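Side-chain contacts in phosphoethanolamine N-methyltransferase 1 (Haemonchus contortus, PDB 4KRG), which transfers a methyl group from S-adenosylmethionine to phosphoethanolamine, probably an early step of phosphocholine biosynthesis in nematodes: residues A[47-52]-A[126-131]; A[52-57]-A[153-158]. All coordinates share one frame; numbering follows the deposited sequence.

Both contacts lie on the same side of the chain's centre and have Ser52 in common: contact 1 takes the end of helix 38-50 to the ligand-binding loop 126-131, and contact 2 takes the loop that follows the helix to strand 154-161. Their centres are 10 Å apart. His157 of contact 2 joins them, its ND1 lying 2.9 Å from Thr127 O, a probable hydrogen bond, and its CE1 packing 3.5 Å from Ile49 CG2. Contact 1 reaches the active site directly, since Asn128, Trp129 and Leu130 line the S-adenosyl-L-homocysteine pocket and Trp129 also lines that of phosphoethanolamine. Contact 2 stands further back: the His157 side chain is about 9 Å from the bound S-adenosyl-L-homocysteine (SAH). The same side chain of His157 is about 12 Å from the bound phosphoethanolamine (OPE).

Contact 1 of 2, residues A[47-52]-A[126-131]; sequences ADILSS and FTNWLM. With SAH (S-adenosyl-L-homocysteine), chain D; OPE (phosphoric acid mono-(2-amino-ethyl) ester), chain C.
The Phe126 ring meets Ile49 at its edge: methyl CG2 of Ile49 lies near the ring plane, 3.7 Å from Phe126 CE1. Leu50 adds a looser, oblique contact through CD2, 4.5 Å from the same CE1. The Trp129 indole is sandwiched, with Asn128 ND2 towards the rim of one face and phosphoethanolamine CB over the centre of the other; phosphoethanolamine N lies over the same face as its CB, 3.5 Å from Trp129 CD2. Asn128 grips S-adenosyl-L-homocysteine at two points. Its backbone O accepts from S-adenosyl-L-homocysteine N at 2.8 Å, and its ND2 donates to the carboxylate O of that ligand at 2.9 Å (N-H...O angle 145°). CG anti to the backbone N (chi1 -175°) places the amide between helix and ligand, OD1 touching Ile49 CG1 at 3.7 Å. OD1 also accepts from Arg159 NH1, and this bond and that of ND2 together set which way round the amide lies. This is the ligand-binding loop after strand 122-126 of the Rossmann-like methyltransferase fold. Phe71 of helix 70-78 touches Ile49, Phe126 and Asn128, Val74 of that helix meets Leu50, and Phe126 packs on Asp63 of strand 60-64.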
# COMPACT_ATOMS: atom_id res chain seq x y z
N ALA A 47 -16.21 0.54 -5.72
CA ALA A 47 -16.08 1.99 -5.71
C ALA A 47 -14.76 2.45 -5.09
O ALA A 47 -14.13 3.38 -5.60
CB ALA A 47 -17.26 2.63 -5.00
N ASP A 48 -14.33 1.80 -4.01
CA ASP A 48 -13.02 2.08 -3.41
C ASP A 48 -11.90 1.92 -4.43
O ASP A 48 -10.99 2.74 -4.50
CB ASP A 48 -12.74 1.12 -2.25
CG ASP A 48 -13.56 1.42 -1.01
OD1 ASP A 48 -14.11 2.53 -0.89
OD2 ASP A 48 -13.63 0.53 -0.15
N ILE A 49 -11.96 0.85 -5.21
CA ILE A 49 -10.93 0.57 -6.19
C ILE A 49 -11.05 1.50 -7.40
O ILE A 49 -10.07 2.14 -7.80
CB ILE A 49 -11.01 -0.90 -6.67
CG1 ILE A 49 -10.73 -1.86 -5.51
CG2 ILE A 49 -10.07 -1.14 -7.84
CD1 ILE A 49 -9.36 -1.71 -4.87
N LEU A 50 -12.24 1.58 -7.97
CA LEU A 50 -12.44 2.37 -9.18
C LEU A 50 -12.20 3.86 -8.97
O LEU A 50 -11.71 4.55 -9.87
CB LEU A 50 -13.81 2.08 -9.80
CG LEU A 50 -13.93 0.69 -10.42
CD1 LEU A 50 -15.31 0.47 -10.98
CD2 LEU A 50 -12.89 0.51 -11.51
N SER A 51 -12.52 4.37 -7.79
CA SER A 51 -12.32 5.78 -7.52
C SER A 51 -10.84 6.11 -7.32
O SER A 51 -10.47 7.28 -7.24
CB SER A 51 -13.12 6.23 -6.30
OG SER A 51 -12.42 5.91 -5.12
N SER A 52 -9.99 5.09 -7.25
CA SER A 52 -8.56 5.32 -7.07
C SER A 52 -7.82 5.39 -8.41
O SER A 52 -6.65 5.75 -8.45
CB SER A 52 -7.94 4.23 -6.20
OG SER A 52 -7.74 3.03 -6.93
N PHE A 126 -5.30 -3.35 -15.61
CA PHE A 126 -6.09 -3.41 -14.39
C PHE A 126 -6.20 -4.83 -13.88
O PHE A 126 -6.62 -5.73 -14.61
CB PHE A 126 -7.49 -2.85 -14.61
CG PHE A 126 -8.35 -2.89 -13.38
CD1 PHE A 126 -8.33 -1.84 -12.47
CD2 PHE A 126 -9.17 -3.98 -13.12
CE1 PHE A 126 -9.11 -1.88 -11.32
CE2 PHE A 126 -9.95 -4.03 -11.97
CZ PHE A 126 -9.92 -2.98 -11.08
N THR A 127 -5.84 -5.03 -12.62
CA THR A 127 -6.07 -6.30 -11.97
C THR A 127 -6.59 -6.06 -10.57
O THR A 127 -6.42 -4.98 -10.00
CB THR A 127 -4.78 -7.15 -11.90
OG1 THR A 127 -3.85 -6.50 -11.03
CG2 THR A 127 -4.16 -7.35 -13.28
N ASN A 128 -7.23 -7.07 -10.01
CA ASN A 128 -7.75 -7.02 -8.65
C ASN A 128 -7.86 -8.46 -8.16
O ASN A 128 -8.68 -9.22 -8.68
CB ASN A 128 -9.11 -6.30 -8.62
CG ASN A 128 -9.64 -6.10 -7.20
OD1 ASN A 128 -9.28 -5.15 -6.52
ND2 ASN A 128 -10.51 -7.00 -6.77
N TRP A 129 -7.01 -8.83 -7.20
CA TRP A 129 -6.87 -10.22 -6.73
C TRP A 129 -6.33 -11.20 -7.80
O TRP A 129 -7.04 -12.10 -8.23
CB TRP A 129 -8.21 -10.78 -6.22
CG TRP A 129 -8.71 -10.24 -4.91
CD1 TRP A 129 -7.99 -10.00 -3.77
CD2 TRP A 129 -10.07 -9.91 -4.60
NE1 TRP A 129 -8.82 -9.53 -2.77
CE2 TRP A 129 -10.10 -9.46 -3.26
CE3 TRP A 129 -11.26 -9.94 -5.33
CZ2 TRP A 129 -11.28 -9.06 -2.64
CZ3 TRP A 129 -12.43 -9.53 -4.71
CH2 TRP A 129 -12.43 -9.10 -3.38
N LEU A 130 -5.08 -11.03 -8.22
CA LEU A 130 -4.52 -11.91 -9.26
C LEU A 130 -3.12 -12.46 -8.97
O LEU A 130 -2.88 -13.65 -9.15
CB LEU A 130 -4.54 -11.23 -10.63
CG LEU A 130 -4.06 -12.10 -11.79
CD1 LEU A 130 -4.97 -13.31 -11.99
CD2 LEU A 130 -3.95 -11.29 -13.07
N MSE A 131 -2.21 -11.60 -8.52
CA MSE A 131 -0.84 -12.03 -8.24
C MSE A 131 -0.79 -13.17 -7.21
O MSE A 131 0.08 -14.04 -7.28
CB MSE A 131 0.02 -10.86 -7.73
CG MSE A 131 0.14 -9.67 -8.66
SE MSE A 131 0.85 -10.12 -10.43
CE MSE A 131 -0.87 -10.38 -11.34
N SAH D . -10.86 -9.59 -10.39
CA SAH D . -12.27 -9.99 -10.21
CB SAH D . -12.30 -11.49 -9.78
CG SAH D . -11.47 -11.80 -8.54
SD SAH D . -11.29 -13.57 -8.14
C SAH D . -12.95 -9.13 -9.22
O SAH D . -12.32 -8.68 -8.27
OXT SAH D . -14.16 -9.13 -9.19
C5' SAH D . -10.02 -14.19 -9.28
C4' SAH D . -10.28 -14.18 -10.69
O4' SAH D . -9.02 -14.27 -11.41
C3' SAH D . -11.08 -15.35 -11.10
O3' SAH D . -11.98 -14.97 -12.11
C2' SAH D . -10.10 -16.28 -11.64
O2' SAH D . -10.69 -17.13 -12.59
C1' SAH D . -9.10 -15.37 -12.26
N9 SAH D . -7.74 -15.99 -12.44
C8 SAH D . -6.94 -16.49 -11.50
N7 SAH D . -5.78 -16.80 -12.09
C5 SAH D . -5.84 -16.50 -13.39
C6 SAH D . -4.94 -16.62 -14.46
N6 SAH D . -3.68 -17.14 -14.28
N1 SAH D . -5.35 -16.21 -15.67
C2 SAH D . -6.56 -15.70 -15.88
N3 SAH D . -7.44 -15.58 -14.87
C4 SAH D . -7.11 -15.97 -13.62
CA OPE C . -10.52 -13.17 -2.10
CB OPE C . -11.23 -13.26 -3.41
O1 OPE C . -10.26 -14.40 0.48
O2 OPE C . -8.12 -13.33 -0.02
O3 OPE C . -8.37 -15.78 -0.41
O4 OPE C . -9.56 -14.13 -1.88
N OPE C . -10.42 -13.36 -4.59
P OPE C . -9.06 -14.43 -0.43

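Contact 2 of 2, residues A[52-57]-A[153-158]; sequences SLPHLT and DGYIHL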
# COMPACT_ATOMS: atom_id res chain seq x y z
N SER A 52 -9.99 5.09 -7.25
CA SER A 52 -8.56 5.32 -7.07
C SER A 52 -7.82 5.39 -8.41
O SER A 52 -6.65 5.75 -8.45
CB SER A 52 -7.94 4.23 -6.20
OG SER A 52 -7.74 3.03 -6.93
N LEU A 53 -8.51 5.04 -9.48
CA LEU A 53 -7.90 5.02 -10.81
C LEU A 53 -7.86 6.40 -11.48
O LEU A 53 -8.68 7.27 -11.19
CB LEU A 53 -8.63 4.03 -11.73
CG LEU A 53 -8.72 2.58 -11.28
CD1 LEU A 53 -9.46 1.75 -12.32
CD2 LEU A 53 -7.34 2.01 -11.04
N PRO A 54 -6.90 6.59 -12.39
CA PRO A 54 -6.97 7.81 -13.19
C PRO A 54 -8.19 7.79 -14.11
O PRO A 54 -8.77 6.72 -14.34
CB PRO A 54 -5.68 7.77 -14.02
CG PRO A 54 -5.14 6.39 -13.87
CD PRO A 54 -5.64 5.86 -12.58
N HIS A 55 -8.60 8.95 -14.59
CA HIS A 55 -9.68 9.03 -15.56
C HIS A 55 -9.28 8.27 -16.82
O HIS A 55 -8.11 8.25 -17.20
CB HIS A 55 -9.98 10.48 -15.91
CG HIS A 55 -10.75 11.21 -14.85
ND1 HIS A 55 -12.00 11.73 -15.07
CD2 HIS A 55 -10.43 11.51 -13.57
CE1 HIS A 55 -12.43 12.32 -13.96
NE2 HIS A 55 -11.49 12.20 -13.04
N LEU A 56 -10.26 7.66 -17.48
CA LEU A 56 -9.96 6.71 -18.56
C LEU A 56 -10.43 7.15 -19.95
O LEU A 56 -10.37 6.36 -20.89
CB LEU A 56 -10.55 5.34 -18.22
CG LEU A 56 -10.10 4.73 -16.89
CD1 LEU A 56 -10.88 3.47 -16.60
CD2 LEU A 56 -8.61 4.42 -16.94
N THR A 57 -10.88 8.39 -20.07
CA THR A 57 -11.38 8.93 -21.33
C THR A 57 -10.36 8.72 -22.45
O THR A 57 -9.19 9.10 -22.32
CB THR A 57 -11.69 10.43 -21.19
OG1 THR A 57 -12.31 10.68 -19.92
CG2 THR A 57 -12.61 10.91 -22.31
N ASP A 153 3.95 6.77 -19.54
CA ASP A 153 2.92 7.40 -18.69
C ASP A 153 1.79 6.46 -18.28
O ASP A 153 0.93 6.83 -17.47
CB ASP A 153 2.33 8.67 -19.31
CG ASP A 153 3.38 9.70 -19.66
OD1 ASP A 153 4.48 9.64 -19.09
OD2 ASP A 153 3.09 10.57 -20.52
N GLY A 154 1.78 5.25 -18.83
CA GLY A 154 0.73 4.28 -18.53
C GLY A 154 0.74 3.82 -17.08
O GLY A 154 1.73 3.99 -16.38
N TYR A 155 -0.36 3.23 -16.64
CA TYR A 155 -0.50 2.79 -15.26
C TYR A 155 -0.87 1.32 -15.16
O TYR A 155 -1.43 0.74 -16.09
CB TYR A 155 -1.60 3.58 -14.58
CG TYR A 155 -1.30 5.02 -14.28
CD1 TYR A 155 -0.79 5.40 -13.05
CD2 TYR A 155 -1.56 6.02 -15.21
CE1 TYR A 155 -0.53 6.72 -12.76
CE2 TYR A 155 -1.31 7.34 -14.93
CZ TYR A 155 -0.80 7.68 -13.70
OH TYR A 155 -0.56 9.00 -13.42
N ILE A 156 -0.55 0.72 -14.01
CA ILE A 156 -1.05 -0.60 -13.66
C ILE A 156 -1.64 -0.53 -12.26
O ILE A 156 -1.06 0.08 -11.36
CB ILE A 156 0.04 -1.71 -13.78
CG1 ILE A 156 -0.47 -3.04 -13.24
CG2 ILE A 156 1.34 -1.31 -13.09
CD1 ILE A 156 0.47 -4.20 -13.50
N HIS A 157 -2.82 -1.11 -12.10
CA HIS A 157 -3.42 -1.23 -10.78
C HIS A 157 -3.34 -2.68 -10.34
O HIS A 157 -3.69 -3.59 -11.09
CB HIS A 157 -4.89 -0.79 -10.80
CG HIS A 157 -5.59 -1.01 -9.50
ND1 HIS A 157 -6.16 -2.22 -9.16
CD2 HIS A 157 -5.81 -0.18 -8.45
CE1 HIS A 157 -6.70 -2.13 -7.96
NE2 HIS A 157 -6.49 -0.91 -7.50
N LEU A 158 -2.89 -2.89 -9.10
CA LEU A 158 -2.90 -4.21 -8.50
C LEU A 158 -3.52 -4.13 -7.12
O LEU A 158 -3.42 -3.11 -6.46
CB LEU A 158 -1.49 -4.77 -8.42
CG LEU A 158 -0.77 -4.83 -9.76
CD1 LEU A 158 0.64 -4.27 -9.63
CD2 LEU A 158 -0.72 -6.25 -10.27
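Pro54 sets its ring carbon CG over one face of the Tyr155 ring, in a CH-pi contact 4.1 Å from the centroid and 20° off the ring normal. The approach is offset toward the rim, so the nearest ring atom to Pro54 CG is Tyr155 CD2, at 3.8 Å. Two residues along the strand, Leu53 CD2 lies 3.7 Å from both CB and CD2 of His157, oblique to the ring, the two side chains crossing at about a right angle. Ser52 OG comes obliquely to the same imidazole, 4.0 Å from His157 CD2, but its hydrogen bond goes to Ile49 O. Tyr155 and His157 thus both direct their side chains to the loop, while Ile156 between them points away, as expected of a beta strand. The strand is 154-161, which runs parallel to 122-126 and antiparallel to 231-240 in the Rossmann-like methyltransferase fold; the loop runs from helix 38-50 to strand 60-64. CG anti to the backbone N (chi1 174°) carries the imidazole of His157 out from the strand to where Leu53 CD2 and Ser52 OG meet it. Besides the bond of ND1 to Thr127, NE2 is hydrogen-bonded to His233 ND1, and the two fix the rotation of the ring. Phe126 lies almost parallel to it, the planes about 10° apart. Farther out, Leu235 touches both Pro54 and Tyr155, and Leu53 reaches Phe126.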